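Local coordinates for protein endopolygalacturonase (Chondrostereum purpureum, PDB 1K5C) that probably hydrolyses the alpha-1,4 bonds between galacturonosyl units of polygalacturonate, acting within the chain as a family 28 glycoside hydrolase, at residues Val298-Gly301 / Asn302-Gly305. Residues are numbered along the deposited sequence; the frame is centred on the assembly and turned at random.
Sequences VECG and NCSG
After E299 the backbone leaves strand 294-299 and bends through C300, G301 and N302 into strand 303-304, with no hydrogen bond joining the two halves of the turn. What ties them is the disulfide of a CysXXCys sequence: SG of C300 is bonded to SG of C303 at 2.1 Å, with a torsion of -85° about the sulfur-sulfur bond, near the relaxed value of about ±90°. Each sulfur lies anti to its own carbonyl carbon (chi1 -72° in C300, -68° in C303), and these two torsions, with the backbone positions given by the bend, let the sulfurs meet. The CB atoms of C300 and C303 end 3.7 Å apart. Cysteine suits both places because its short, apolar side chain can be buried here and spans the turn covalently. G301 makes the bend with ordinary backbone angles and puts no side chain over it. In N302 the bond from CA to CB points away from the first half of the turn. Its amide suits a place beside another loop, since ND2 donates to the backbone O of T271. The backbone N of N302 is held by the side chain of Q260, and that of C303 by D325. In this right-handed parallel beta-helix, the crosslink thus bridges a corner between two strands of the coil by a covalent bond, which should limit how far the turn can open even if the surrounding hydrogen bonds give way.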
loop_
_atom_site.group_PDB
_atom_site.type_symbol
_atom_site.label_atom_id
_atom_site.label_comp_id
_atom_site.label_asym_id
_atom_site.label_seq_id
_atom_site.Cartn_x
_atom_site.Cartn_y
_atom_site.Cartn_z
ATOM N N VAL A 298 17.170 -8.977 9.734
ATOM C CA VAL A 298 16.336 -10.116 9.363
ATOM C C VAL A 298 16.127 -10.912 10.649
ATOM O O VAL A 298 17.117 -11.326 11.266
ATOM C CB VAL A 298 17.023 -10.987 8.291
ATOM C CG1 VAL A 298 16.191 -12.248 8.040
ATOM C CG2 VAL A 298 17.237 -10.172 7.008
ATOM N N GLU A 299 14.855 -11.102 11.033
ATOM C CA GLU A 299 14.486 -11.822 12.262
ATOM C C GLU A 299 13.493 -12.913 11.887
ATOM O O GLU A 299 12.286 -12.713 11.879
ATOM C CB GLU A 299 13.908 -10.825 13.291
ATOM C CG GLU A 299 13.493 -11.509 14.597
ATOM C CD GLU A 299 14.599 -11.674 15.610
ATOM O OE1 GLU A 299 15.766 -11.423 15.306
ATOM O OE2 GLU A 299 14.276 -12.051 16.770
ATOM N N CYS A 300 14.038 -14.085 11.579
ATOM C CA CYS A 300 13.250 -15.229 11.125
ATOM C C CYS A 300 13.128 -16.281 12.218
ATOM O O CYS A 300 14.139 -16.734 12.770
ATOM C CB CYS A 300 13.928 -15.958 9.946
ATOM S SG CYS A 300 13.874 -15.062 8.377
ATOM N N GLY A 301 11.881 -16.746 12.441
ATOM C CA GLY A 301 11.642 -18.048 13.068
ATOM C C GLY A 301 11.511 -19.137 12.048
ATOM O O GLY A 301 11.749 -20.316 12.409
ATOM N N ASN A 302 11.132 -18.851 10.794
ATOM C CA ASN A 302 10.958 -19.891 9.796
ATOM C C ASN A 302 11.126 -19.239 8.409
ATOM O O ASN A 302 10.185 -18.598 7.899
ATOM C CB ASN A 302 9.589 -20.564 9.958
ATOM C CG ASN A 302 9.395 -21.718 8.986
ATOM O OD1 ASN A 302 10.314 -22.080 8.228
ATOM N ND2 ASN A 302 8.191 -22.313 9.028
ATOM N N CYS A 303 12.328 -19.366 7.844
ATOM C CA CYS A 303 12.606 -18.803 6.509
ATOM C C CYS A 303 13.424 -19.829 5.737
ATOM O O CYS A 303 14.235 -20.537 6.341
ATOM C CB CYS A 303 13.442 -17.517 6.600
ATOM S SG CYS A 303 12.473 -16.154 7.351
ATOM N N SER A 304 13.219 -19.872 4.416
ATOM C CA SER A 304 13.851 -20.846 3.564
ATOM C C SER A 304 14.285 -20.218 2.229
ATOM O O SER A 304 13.718 -19.211 1.765
ATOM C CB SER A 304 12.881 -21.996 3.238
ATOM O OG SER A 304 12.714 -22.829 4.392
ATOM N N GLY A 305 15.230 -20.885 1.573
ATOM C CA GLY A 305 15.638 -20.580 0.216
ATOM C C GLY A 305 17.028 -19.935 0.156
ATOM O O GLY A 305 17.679 -19.654 1.152
#